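Local structure of NADP-dependent alcohol dehydrogenase (Entamoeba histolytica, 2OUI) at residues A[32-37]-A[328-333]; A[334-339]-A[345-350]; A[42-47]-A[55-60]; A[59-64]-A[117-122]; A[2-5]-A[11-14]. The protein catalyses the interconversion of alcohols and aldehydes or ketones with NADP(H) as cofactor, as a zinc-binding, tetrameric member of the medium-chain dehydrogenase family. The protein carries 1 engineered substitution. All coordinates share one frame; numbering follows the deposited sequence.

Contact 1 (A[32-37]-A[328-333]). With ZN (zinc ion), chain E.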
# COMPACT_ATOMS: atom_id res chain seq x y z
N LEU A 32 -24.10 15.24 -26.20
CA LEU A 32 -24.78 16.44 -25.70
C LEU A 32 -23.79 17.54 -25.36
O LEU A 32 -24.10 18.70 -25.46
CB LEU A 32 -25.58 16.12 -24.44
CG LEU A 32 -26.75 15.15 -24.53
CD1 LEU A 32 -27.31 14.96 -23.14
CD2 LEU A 32 -27.81 15.69 -25.49
N ALA A 33 -22.59 17.16 -24.92
CA ALA A 33 -21.53 18.15 -24.72
C ALA A 33 -20.21 17.45 -25.00
O ALA A 33 -20.04 16.27 -24.66
CB ALA A 33 -21.57 18.75 -23.30
N LEU A 34 -19.30 18.15 -25.68
CA LEU A 34 -18.03 17.57 -26.11
C LEU A 34 -16.90 18.52 -25.80
O LEU A 34 -17.13 19.73 -25.80
CB LEU A 34 -18.04 17.36 -27.64
CG LEU A 34 -19.02 16.29 -28.16
CD1 LEU A 34 -19.08 16.33 -29.69
CD2 LEU A 34 -18.67 14.87 -27.66
N ALA A 35 -15.70 18.00 -25.58
CA ALA A 35 -14.51 18.87 -25.44
C ALA A 35 -13.33 18.25 -26.18
O ALA A 35 -13.23 17.02 -26.25
CB ALA A 35 -14.17 19.06 -23.96
N PRO A 36 -12.44 19.08 -26.75
CA PRO A 36 -11.21 18.61 -27.38
C PRO A 36 -10.05 18.52 -26.39
O PRO A 36 -10.09 19.17 -25.33
CB PRO A 36 -10.90 19.70 -28.39
CG PRO A 36 -11.32 20.95 -27.64
CD PRO A 36 -12.56 20.55 -26.83
N CYS A 37 -9.03 17.73 -26.74
CA CYS A 37 -7.92 17.45 -25.83
C CYS A 37 -6.62 17.66 -26.55
O CYS A 37 -6.50 17.34 -27.71
CB CYS A 37 -7.97 15.99 -25.35
SG CYS A 37 -6.78 15.68 -24.01
N GLU A 328 -20.61 20.67 -35.59
CA GLU A 328 -19.59 21.14 -36.52
C GLU A 328 -18.51 21.91 -35.78
O GLU A 328 -17.34 21.89 -36.20
CB GLU A 328 -20.17 22.04 -37.61
CG GLU A 328 -21.66 21.92 -37.81
CD GLU A 328 -22.44 22.77 -36.83
OE1 GLU A 328 -23.35 22.22 -36.15
OE2 GLU A 328 -22.13 23.99 -36.73
N LYS A 329 -18.86 22.55 -34.67
CA LYS A 329 -17.88 23.38 -33.95
C LYS A 329 -16.78 22.61 -33.22
O LYS A 329 -15.84 23.25 -32.74
CB LYS A 329 -18.56 24.37 -32.99
CG LYS A 329 -19.53 25.32 -33.65
CD LYS A 329 -18.90 26.18 -34.70
CE LYS A 329 -19.98 26.99 -35.42
NZ LYS A 329 -19.39 27.83 -36.49
N VAL A 330 -16.86 21.28 -33.14
CA VAL A 330 -15.75 20.50 -32.55
C VAL A 330 -14.47 20.71 -33.34
O VAL A 330 -13.37 20.65 -32.78
CB VAL A 330 -16.03 18.98 -32.31
CG1 VAL A 330 -17.19 18.79 -31.36
CG2 VAL A 330 -16.25 18.22 -33.61
N GLU A 331 -14.60 20.96 -34.65
CA GLU A 331 -13.41 21.22 -35.45
C GLU A 331 -12.73 22.52 -35.01
O GLU A 331 -11.51 22.54 -34.76
CB GLU A 331 -13.73 21.25 -36.93
CG GLU A 331 -12.50 21.40 -37.79
CD GLU A 331 -12.78 21.13 -39.25
OE1 GLU A 331 -13.93 21.36 -39.69
OE2 GLU A 331 -11.85 20.70 -39.95
N ASP A 332 -13.52 23.58 -34.87
CA ASP A 332 -13.04 24.86 -34.33
C ASP A 332 -12.41 24.67 -32.96
O ASP A 332 -11.31 25.19 -32.70
CB ASP A 332 -14.18 25.86 -34.24
CG ASP A 332 -14.92 26.04 -35.54
OD1 ASP A 332 -15.51 25.06 -36.06
OD2 ASP A 332 -14.92 27.17 -36.05
N ALA A 333 -13.09 23.92 -32.09
CA ALA A 333 -12.62 23.70 -30.74
C ALA A 333 -11.29 22.94 -30.75
O ALA A 333 -10.38 23.27 -29.98
CB ALA A 333 -13.65 22.95 -29.92
ZN ZN E . -7.47 13.63 -23.44
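Leu34 meets Val330 and Pro36 meets Ala333, two apolar pairs where the chain leading to the zinc site passes a helix. The Leu34 side chain starts at CB, which is 4.1 Å from Val330 CG1. CG stands a little further off and forks. One branch ends in CD1, which makes the close contact, 3.5 Å from the same Val330 CG1. The other branch ends in CD2, which turns to Val119. The fork is aimed this way because CG lies opposite the carbonyl carbon, at chi1 -68°. The two side chains cross obliquely. Next along, the Pro36 ring lies against the backbone as well as a methyl group. Its CG is 3.4 Å from Ala333 O and 3.8 Å from Ala333 CB. All four residues are buried, and the contact is van der Waals packing, with one carbonyl oxygen against the proline ring. Cys37 follows directly, and its SG binds the zinc ion at 2.2 Å together with His59 and Asp150. Leu34 and Ala33 belong to strand 27-34, with a classic beta bulge where Leu32 and Ala33 face Val62. Strand 346-350 pairs with strand 27-34, and its Val349 and Pro347 touch Val330 and Ala333 of helix 329-339.

Contact 2 (A[334-339]-A[345-350])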
# COMPACT_ATOMS: atom_id res chain seq x y z
N LEU A 334 -11.16 21.93 -31.60
CA LEU A 334 -9.91 21.16 -31.62
C LEU A 334 -8.75 22.04 -32.11
O LEU A 334 -7.64 21.95 -31.59
CB LEU A 334 -10.03 19.90 -32.47
CG LEU A 334 -8.78 19.01 -32.59
CD1 LEU A 334 -8.26 18.51 -31.23
CD2 LEU A 334 -9.05 17.84 -33.55
N MET A 335 -9.02 22.89 -33.09
CA MET A 335 -8.00 23.82 -33.62
C MET A 335 -7.45 24.80 -32.58
O MET A 335 -6.27 25.18 -32.65
CB MET A 335 -8.52 24.56 -34.83
CG MET A 335 -8.68 23.69 -36.07
SD MET A 335 -7.23 22.68 -36.43
CE MET A 335 -7.54 22.32 -38.15
N LEU A 336 -8.28 25.18 -31.61
CA LEU A 336 -7.84 25.96 -30.45
C LEU A 336 -6.80 25.24 -29.62
O LEU A 336 -5.87 25.86 -29.13
CB LEU A 336 -9.02 26.32 -29.53
CG LEU A 336 -9.97 27.48 -29.88
CD1 LEU A 336 -11.10 27.54 -28.85
CD2 LEU A 336 -9.21 28.79 -29.92
N MET A 337 -6.96 23.93 -29.46
CA MET A 337 -6.04 23.14 -28.64
C MET A 337 -4.67 23.05 -29.30
O MET A 337 -3.64 22.88 -28.61
CB MET A 337 -6.57 21.73 -28.37
CG MET A 337 -7.91 21.68 -27.66
SD MET A 337 -7.94 22.60 -26.11
CE MET A 337 -7.30 21.41 -24.93
N LYS A 338 -4.68 23.14 -30.63
CA LYS A 338 -3.48 23.11 -31.43
C LYS A 338 -2.79 24.48 -31.38
O LYS A 338 -1.60 24.57 -31.12
CB LYS A 338 -3.81 22.75 -32.89
CG LYS A 338 -2.56 22.50 -33.75
CD LYS A 338 -2.84 22.75 -35.22
CE LYS A 338 -1.67 22.32 -36.09
NZ LYS A 338 -0.36 22.55 -35.43
N ASN A 339 -3.57 25.53 -31.60
CA ASN A 339 -3.02 26.91 -31.63
C ASN A 339 -2.71 27.58 -30.28
O ASN A 339 -1.78 28.39 -30.18
CB ASN A 339 -3.93 27.78 -32.49
CG ASN A 339 -3.99 27.30 -33.92
OD1 ASN A 339 -3.01 26.78 -34.45
ND2 ASN A 339 -5.15 27.46 -34.57
N ILE A 345 -8.11 27.66 -21.74
CA ILE A 345 -7.90 26.49 -20.89
C ILE A 345 -8.61 25.33 -21.59
O ILE A 345 -7.97 24.48 -22.19
CB ILE A 345 -8.40 26.71 -19.42
CG1 ILE A 345 -7.65 27.90 -18.78
CG2 ILE A 345 -8.24 25.40 -18.60
CD1 ILE A 345 -8.16 28.30 -17.40
N LYS A 346 -9.95 25.34 -21.60
CA LYS A 346 -10.67 24.22 -22.20
C LYS A 346 -11.94 24.73 -22.92
O LYS A 346 -12.71 25.46 -22.33
CB LYS A 346 -11.02 23.23 -21.08
CG LYS A 346 -11.42 21.87 -21.52
CD LYS A 346 -10.24 21.03 -21.96
CE LYS A 346 -10.78 19.65 -22.27
NZ LYS A 346 -9.72 18.71 -22.73
N PRO A 347 -12.11 24.39 -24.21
CA PRO A 347 -13.38 24.68 -24.88
C PRO A 347 -14.39 23.56 -24.67
O PRO A 347 -14.02 22.40 -24.40
CB PRO A 347 -12.99 24.73 -26.37
CG PRO A 347 -11.50 24.40 -26.44
CD PRO A 347 -11.15 23.75 -25.13
N VAL A 348 -15.66 23.91 -24.75
CA VAL A 348 -16.73 22.92 -24.74
C VAL A 348 -17.72 23.23 -25.84
O VAL A 348 -17.95 24.38 -26.20
CB VAL A 348 -17.49 22.81 -23.39
CG1 VAL A 348 -16.65 22.14 -22.36
CG2 VAL A 348 -17.99 24.17 -22.91
N VAL A 349 -18.28 22.17 -26.41
CA VAL A 349 -19.26 22.30 -27.46
C VAL A 349 -20.55 21.67 -26.96
O VAL A 349 -20.53 20.54 -26.50
CB VAL A 349 -18.81 21.54 -28.72
CG1 VAL A 349 -19.87 21.62 -29.83
CG2 VAL A 349 -17.47 22.11 -29.24
N ARG A 350 -21.66 22.39 -27.08
CA ARG A 350 -22.96 21.88 -26.68
C ARG A 350 -23.74 21.52 -27.94
O ARG A 350 -23.72 22.26 -28.93
CB ARG A 350 -23.70 22.93 -25.83
CG ARG A 350 -24.96 22.44 -25.10
CD ARG A 350 -24.70 21.44 -23.92
NE ARG A 350 -25.93 21.26 -23.13
CZ ARG A 350 -26.98 20.52 -23.51
NH1 ARG A 350 -26.98 19.84 -24.66
NH2 ARG A 350 -28.05 20.46 -22.72
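Lys346 NZ is gripped by two groups, the Glu60 carboxylate in a salt bridge and the Pro36 carbonyl in a hydrogen bond. Both lie in the chain next to the zinc site. Two partners on one buried ammonium group fix where the lysine ends and probably favour its charged form. Further back along the same side chain, Lys346 CD lies 4.2 Å from Met337 CE. The lysine chain is bent at chi2 (76°), which brings its aliphatic part back to the methionine although its CB points away from the helix. Met337 is folded too, at chi2 and chi3. The fold lays its SD beside the Pro347 ring, 3.5 Å from CD, while its CE also comes near Ile345 O. Helix 329-339 and strand 346-350 are the last two elements of a beta-alpha-beta unit that starts with strand 320-325. The short segments run nearly antiparallel, at 172°, with their axes 8.7 Å apart. Pro347 makes the largest contact from the strand. Leu336 CD1 meets the CG-CB side of its ring, 4.0 Å from Pro347 CG, next to the CD-CG side met by Met337 SD. His322 of strand 320-325 touches both Leu336 and Pro347. Met337 also reaches Thr38 and Thr41 of helix 38-46, and Ile345 packs on helix 201-209.

Contact 3 (A[42-47]-A[55-60]). With ZN (zinc ion), chain E.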
# COMPACT_ATOMS: atom_id res chain seq x y z
N HIS A 42 -1.33 15.81 -30.24
CA HIS A 42 -0.12 14.95 -30.31
C HIS A 42 -0.36 13.82 -31.31
O HIS A 42 0.47 13.54 -32.17
CB HIS A 42 0.27 14.32 -28.96
CG HIS A 42 0.46 15.29 -27.83
ND1 HIS A 42 0.85 16.60 -28.01
CD2 HIS A 42 0.36 15.11 -26.48
CE1 HIS A 42 0.96 17.20 -26.84
NE2 HIS A 42 0.66 16.32 -25.89
N THR A 43 -1.51 13.17 -31.19
CA THR A 43 -1.85 12.04 -32.05
C THR A 43 -1.86 12.44 -33.53
O THR A 43 -1.25 11.75 -34.36
CB THR A 43 -3.19 11.41 -31.60
OG1 THR A 43 -3.04 10.96 -30.25
CG2 THR A 43 -3.63 10.26 -32.52
N VAL A 44 -2.54 13.55 -33.86
CA VAL A 44 -2.67 13.98 -35.26
C VAL A 44 -1.39 14.63 -35.81
O VAL A 44 -0.86 14.21 -36.84
CB VAL A 44 -3.88 14.93 -35.49
CG1 VAL A 44 -3.92 15.48 -36.93
CG2 VAL A 44 -5.20 14.25 -35.14
N TRP A 45 -0.89 15.67 -35.13
CA TRP A 45 0.17 16.46 -35.76
C TRP A 45 1.59 15.98 -35.41
O TRP A 45 2.52 16.24 -36.16
CB TRP A 45 -0.03 17.97 -35.55
CG TRP A 45 -1.20 18.55 -36.37
CD1 TRP A 45 -1.17 18.97 -37.67
CD2 TRP A 45 -2.54 18.76 -35.90
NE1 TRP A 45 -2.41 19.43 -38.04
CE2 TRP A 45 -3.27 19.31 -36.98
CE3 TRP A 45 -3.19 18.56 -34.67
CZ2 TRP A 45 -4.62 19.64 -36.87
CZ3 TRP A 45 -4.53 18.88 -34.56
CH2 TRP A 45 -5.23 19.41 -35.65
N ALA A 46 1.73 15.27 -34.30
CA ALA A 46 3.03 14.72 -33.89
C ALA A 46 3.18 13.24 -34.26
O ALA A 46 4.29 12.71 -34.28
CB ALA A 46 3.27 14.91 -32.36
N GLY A 47 2.06 12.57 -34.58
CA GLY A 47 2.07 11.13 -34.86
C GLY A 47 2.58 10.30 -33.69
O GLY A 47 3.14 9.21 -33.89
N MET A 55 -9.89 7.53 -38.42
CA MET A 55 -10.25 7.41 -37.00
C MET A 55 -10.95 8.66 -36.49
O MET A 55 -10.36 9.75 -36.44
CB MET A 55 -9.03 7.13 -36.12
CG MET A 55 -9.40 7.01 -34.65
SD MET A 55 -7.98 6.66 -33.63
CE MET A 55 -7.19 8.28 -33.69
N ILE A 56 -12.20 8.50 -36.06
CA ILE A 56 -12.94 9.61 -35.46
C ILE A 56 -12.29 10.06 -34.15
O ILE A 56 -11.83 9.23 -33.37
CB ILE A 56 -14.42 9.26 -35.25
CG1 ILE A 56 -15.06 9.07 -36.64
CG2 ILE A 56 -15.11 10.36 -34.43
CD1 ILE A 56 -16.48 8.57 -36.64
N LEU A 57 -12.22 11.39 -33.95
CA LEU A 57 -11.43 11.95 -32.86
C LEU A 57 -12.29 12.21 -31.63
O LEU A 57 -13.50 12.01 -31.68
CB LEU A 57 -10.73 13.24 -33.32
CG LEU A 57 -9.65 12.99 -34.37
CD1 LEU A 57 -9.27 14.29 -35.01
CD2 LEU A 57 -8.43 12.33 -33.72
N GLY A 58 -11.65 12.63 -30.55
CA GLY A 58 -12.36 12.98 -29.32
C GLY A 58 -12.62 11.86 -28.33
O GLY A 58 -12.93 10.72 -28.70
N HIS A 59 -12.51 12.19 -27.04
CA HIS A 59 -12.72 11.22 -25.99
C HIS A 59 -13.28 11.85 -24.70
O HIS A 59 -13.11 11.31 -23.60
CB HIS A 59 -11.44 10.42 -25.69
CG HIS A 59 -10.21 11.27 -25.51
ND1 HIS A 59 -9.27 11.44 -26.51
CD2 HIS A 59 -9.75 11.97 -24.45
CE1 HIS A 59 -8.31 12.23 -26.08
NE2 HIS A 59 -8.57 12.57 -24.83
N GLU A 60 -13.98 12.98 -24.85
CA GLU A 60 -14.59 13.66 -23.73
C GLU A 60 -16.02 14.02 -24.13
O GLU A 60 -16.21 14.86 -25.00
CB GLU A 60 -13.80 14.94 -23.43
CG GLU A 60 -12.41 14.65 -22.87
CD GLU A 60 -11.50 15.86 -22.91
OE1 GLU A 60 -11.43 16.58 -21.89
OE2 GLU A 60 -10.89 16.11 -23.99
ZN ZN E . -7.47 13.63 -23.44
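The helical turn carrying Thr43 and Val44, widened to a pi-type turn over 42-46, faces the extended chain at Met55 and Leu57, with the CA atoms of Val44 and Leu57 9.3 Å apart. The side chains span that distance. Val44 CG2 touches both methyl groups at the end of Leu57, 4.0 Å from CD2 and 4.1 Å from CD1. The two side chains cross at about a right angle, and the valine methyl sits against the leucine fork. The other branch, Val44 CG1, is opposite its own backbone N (chi1 175°). It lies 3.7 Å above the plane of the Trp45 ring, over its centre, and also meets Ile12. Thr43 gives a second, lighter touch, with CG2 4.2 Å from Met55 CE. Met55 reaches it because CG and SD are extended and only the last torsion turns, chi3 73°. The Thr43 hydroxyl is hydrogen-bonded to Tyr267 and to the Ser39 carbonyl. Leu57 and Gly58 lead to His59, whose NE2 binds the zinc ion, within the GroES-like domain. Helix 38-46 lies beside the three-stranded sheet of strands 11-16, 2-8 and 55-56. Ile12 and Met6 of its first two strands touch both Val44 and Leu57.

Contact 4 (A[59-64]-A[117-122]). With ZN (zinc ion), chain E.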
# COMPACT_ATOMS: atom_id res chain seq x y z
N HIS A 59 -12.51 12.19 -27.04
CA HIS A 59 -12.72 11.22 -25.99
C HIS A 59 -13.28 11.85 -24.70
O HIS A 59 -13.11 11.31 -23.60
CB HIS A 59 -11.44 10.42 -25.69
CG HIS A 59 -10.21 11.27 -25.51
ND1 HIS A 59 -9.27 11.44 -26.51
CD2 HIS A 59 -9.75 11.97 -24.45
CE1 HIS A 59 -8.31 12.23 -26.08
NE2 HIS A 59 -8.57 12.57 -24.83
N GLU A 60 -13.98 12.98 -24.85
CA GLU A 60 -14.59 13.66 -23.73
C GLU A 60 -16.02 14.02 -24.13
O GLU A 60 -16.21 14.86 -25.00
CB GLU A 60 -13.80 14.94 -23.43
CG GLU A 60 -12.41 14.65 -22.87
CD GLU A 60 -11.50 15.86 -22.91
OE1 GLU A 60 -11.43 16.58 -21.89
OE2 GLU A 60 -10.89 16.11 -23.99
N ALA A 61 -16.99 13.36 -23.50
CA ALA A 61 -18.41 13.54 -23.86
C ALA A 61 -19.32 13.35 -22.66
O ALA A 61 -19.04 12.51 -21.79
CB ALA A 61 -18.82 12.53 -24.92
N VAL A 62 -20.41 14.11 -22.64
CA VAL A 62 -21.63 13.79 -21.89
C VAL A 62 -22.61 13.48 -23.02
O VAL A 62 -22.62 14.18 -24.03
CB VAL A 62 -22.12 14.99 -21.07
CG1 VAL A 62 -23.58 14.82 -20.60
CG2 VAL A 62 -21.18 15.21 -19.88
N GLY A 63 -23.38 12.41 -22.89
CA GLY A 63 -24.18 11.98 -24.03
C GLY A 63 -25.51 11.43 -23.61
O GLY A 63 -25.85 11.41 -22.43
N GLN A 64 -26.28 11.01 -24.60
CA GLN A 64 -27.60 10.45 -24.36
C GLN A 64 -27.69 9.09 -25.05
O GLN A 64 -27.34 8.96 -26.24
CB GLN A 64 -28.66 11.43 -24.91
CG GLN A 64 -30.08 11.01 -24.58
CD GLN A 64 -31.10 12.08 -24.94
OE1 GLN A 64 -30.95 12.77 -25.96
NE2 GLN A 64 -32.15 12.19 -24.12
N ASP A 117 -12.90 4.57 -32.95
CA ASP A 117 -13.56 5.83 -33.28
C ASP A 117 -14.05 6.48 -31.98
O ASP A 117 -14.68 5.83 -31.12
CB ASP A 117 -14.74 5.60 -34.20
CG ASP A 117 -14.34 5.28 -35.64
OD1 ASP A 117 -13.27 5.73 -36.11
OD2 ASP A 117 -15.11 4.57 -36.31
N GLY A 118 -13.75 7.77 -31.84
CA GLY A 118 -14.06 8.51 -30.62
C GLY A 118 -15.42 9.17 -30.67
O GLY A 118 -16.30 8.71 -31.39
N VAL A 119 -15.58 10.24 -29.91
CA VAL A 119 -16.87 10.80 -29.56
C VAL A 119 -17.31 11.96 -30.46
O VAL A 119 -18.44 12.46 -30.30
CB VAL A 119 -16.95 11.20 -28.04
CG1 VAL A 119 -16.71 9.98 -27.15
CG2 VAL A 119 -15.98 12.33 -27.70
N PHE A 120 -16.46 12.40 -31.39
CA PHE A 120 -16.81 13.53 -32.27
C PHE A 120 -17.64 13.08 -33.47
O PHE A 120 -17.28 13.31 -34.61
CB PHE A 120 -15.58 14.30 -32.77
CG PHE A 120 -14.80 15.03 -31.68
CD1 PHE A 120 -15.36 15.26 -30.43
CD2 PHE A 120 -13.53 15.54 -31.96
CE1 PHE A 120 -14.65 15.96 -29.45
CE2 PHE A 120 -12.81 16.23 -30.99
CZ PHE A 120 -13.37 16.45 -29.73
N SER A 121 -18.77 12.42 -33.20
CA SER A 121 -19.64 11.99 -34.29
C SER A 121 -21.07 12.00 -33.80
O SER A 121 -21.34 12.15 -32.61
CB SER A 121 -19.23 10.60 -34.82
OG SER A 121 -19.22 9.61 -33.79
N GLU A 122 -22.00 11.85 -34.74
CA GLU A 122 -23.41 11.91 -34.40
C GLU A 122 -23.88 10.83 -33.44
O GLU A 122 -24.84 11.03 -32.68
CB GLU A 122 -24.24 11.84 -35.68
CG GLU A 122 -23.97 13.00 -36.64
CD GLU A 122 -24.86 12.91 -37.85
OE1 GLU A 122 -24.40 12.39 -38.89
OE2 GLU A 122 -26.02 13.32 -37.72
ZN ZN E . -7.47 13.63 -23.44
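The chain that carries the zinc ligand His59, where it leads into strand 61-68, is backed by Val119 from the loop before strand 124-126. His59 NE2 binds the zinc ion at 2.1 Å. Its CG sits between the backbone N and the carbonyl carbon (chi1 49°). The histidine CB points away from the loop, and Val119 meets the backbone. Its CG2 lies 3.5 Å from His59 N and also 3.5 Å from Glu60 N. This places one methyl group against two successive amide nitrogens. The rest of the valine packs on Ala61, with Val119 CB 3.9 Å from Ala61 CB and Val119 CG1 at 4.0 Å from the same methyl. A probable backbone hydrogen bond from Val119 N to Gly58 O holds the loop here as well. After Val119 the chain turns sharply at Phe120, the centre of an inverse gamma turn, with a weak bond from Ser121 N to Val119 O. Ser113 holds His59 ND1, which probably helps fix the ring's rotation. Leu34 touches Ala61, Val119 and Phe120. The arrangement belongs to the GroES-like domain. Here Cys37, His59 and Asp150 bind the zinc, consistent with the catalytic zinc site of related medium-chain alcohol dehydrogenases.

Contact 5 (A[2-5]-A[11-14])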
# COMPACT_ATOMS: atom_id res chain seq x y z
N LYS A 2 -21.97 11.52 -39.63
CA LYS A 2 -20.78 12.36 -39.77
C LYS A 2 -19.91 12.29 -38.52
O LYS A 2 -20.42 12.28 -37.39
CB LYS A 2 -21.16 13.81 -40.03
CG LYS A 2 -21.75 14.07 -41.40
CD LYS A 2 -22.05 15.53 -41.59
CE LYS A 2 -23.17 15.73 -42.60
NZ LYS A 2 -24.06 16.86 -42.21
N GLY A 3 -18.60 12.29 -38.74
CA GLY A 3 -17.64 12.36 -37.62
C GLY A 3 -16.40 13.14 -38.07
O GLY A 3 -16.10 13.19 -39.27
N LEU A 4 -15.69 13.73 -37.11
CA LEU A 4 -14.47 14.47 -37.41
C LEU A 4 -13.31 13.52 -37.16
O LEU A 4 -13.15 13.05 -36.02
CB LEU A 4 -14.33 15.71 -36.52
CG LEU A 4 -13.03 16.48 -36.78
CD1 LEU A 4 -13.05 17.05 -38.16
CD2 LEU A 4 -12.84 17.58 -35.74
N ALA A 5 -12.52 13.23 -38.20
CA ALA A 5 -11.51 12.16 -38.16
C ALA A 5 -10.07 12.61 -38.41
O ALA A 5 -9.83 13.64 -39.04
CB ALA A 5 -11.85 11.08 -39.17
N ARG A 11 -3.49 15.60 -40.79
CA ARG A 11 -4.70 15.88 -41.60
C ARG A 11 -5.98 15.50 -40.87
O ARG A 11 -6.12 14.36 -40.40
CB ARG A 11 -4.67 15.14 -42.95
CG ARG A 11 -3.96 15.82 -44.09
CD ARG A 11 -4.16 15.09 -45.43
NE ARG A 11 -4.05 13.63 -45.30
CZ ARG A 11 -5.02 12.77 -45.61
NH1 ARG A 11 -6.19 13.19 -46.10
NH2 ARG A 11 -4.81 11.47 -45.46
N ILE A 12 -6.93 16.43 -40.77
CA ILE A 12 -8.24 16.12 -40.19
C ILE A 12 -9.34 16.59 -41.11
O ILE A 12 -9.14 17.51 -41.90
CB ILE A 12 -8.46 16.73 -38.76
CG1 ILE A 12 -8.63 18.26 -38.81
CG2 ILE A 12 -7.36 16.30 -37.80
CD1 ILE A 12 -8.87 18.86 -37.38
N GLY A 13 -10.50 15.94 -41.02
CA GLY A 13 -11.65 16.35 -41.80
C GLY A 13 -12.87 15.50 -41.47
O GLY A 13 -12.76 14.46 -40.83
N TRP A 14 -14.03 15.97 -41.91
CA TRP A 14 -15.28 15.25 -41.69
C TRP A 14 -15.41 14.09 -42.67
O TRP A 14 -15.20 14.25 -43.87
CB TRP A 14 -16.47 16.21 -41.82
CG TRP A 14 -16.44 17.23 -40.73
CD1 TRP A 14 -15.81 18.44 -40.76
CD2 TRP A 14 -17.00 17.09 -39.41
NE1 TRP A 14 -15.97 19.08 -39.55
CE2 TRP A 14 -16.69 18.28 -38.70
CE3 TRP A 14 -17.77 16.10 -38.77
CZ2 TRP A 14 -17.09 18.50 -37.36
CZ3 TRP A 14 -18.18 16.31 -37.43
CH2 TRP A 14 -17.84 17.52 -36.75
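Leu4 and Trp14 make the tight part of this hairpin, as a non-hydrogen-bonded antiparallel pair with CA atoms 4.4 Å apart. Leu4 CB lies over the face of the tryptophan six-membered ring, 3.8 Å from its centroid and 5° off the normal, in a CH-pi contact. Leu4 CD1 covers the same indole, 3.8 Å from Trp14 NE1. The leucine is placed there with CG opposite its backbone N, chi1 178°. The Gly3 backbone also packs on the ring, with Gly3 C 3.3 Å from Trp14 CE3. Next to this pair, Ala5 and Gly13 form the hydrogen-bonded pair. Ala5 N donates to Gly13 O at 2.9 Å, and Gly13 N donates to Ala5 O at 3.1 Å. The outer side is looser. Lys2 CB comes obliquely to the ring, 4.3 Å from Trp14 CE3, and the rest of the lysine leads away. Arg11 at the other end is exposed too. Trp14 NE1 has its polar partner in Glu331 of helix 329-339, so the indole ties hairpin and helix together. The chemistry implies that paired backbone bonds set the register of strands 2-8 and 11-16, while the ring face probably helps cover the buried leucine.

Overall arrangement
Contacts 1 to 4 are buried, while contact 5 lies nearer the surface and is partly exposed. Contacts 1 and 2 use the same helix, 329-339, and reach neighbouring strands of one sheet. Contacts 3 and 4 share His59 and Glu60 and, with contact 1, touch the zinc ion. Contact 3 also joins contact 5 through the small sheet, where strand 55-56 pairs with strand 2-8. The chemistry follows the place. The inner contacts are mainly apolar packing of leucine, valine, proline and methionine. The Lys346-Glu60 salt bridge ties contact 2 to the zinc-side chain of contacts 3 and 4. In contact 5, backbone hydrogen bonds and an aromatic face do the work.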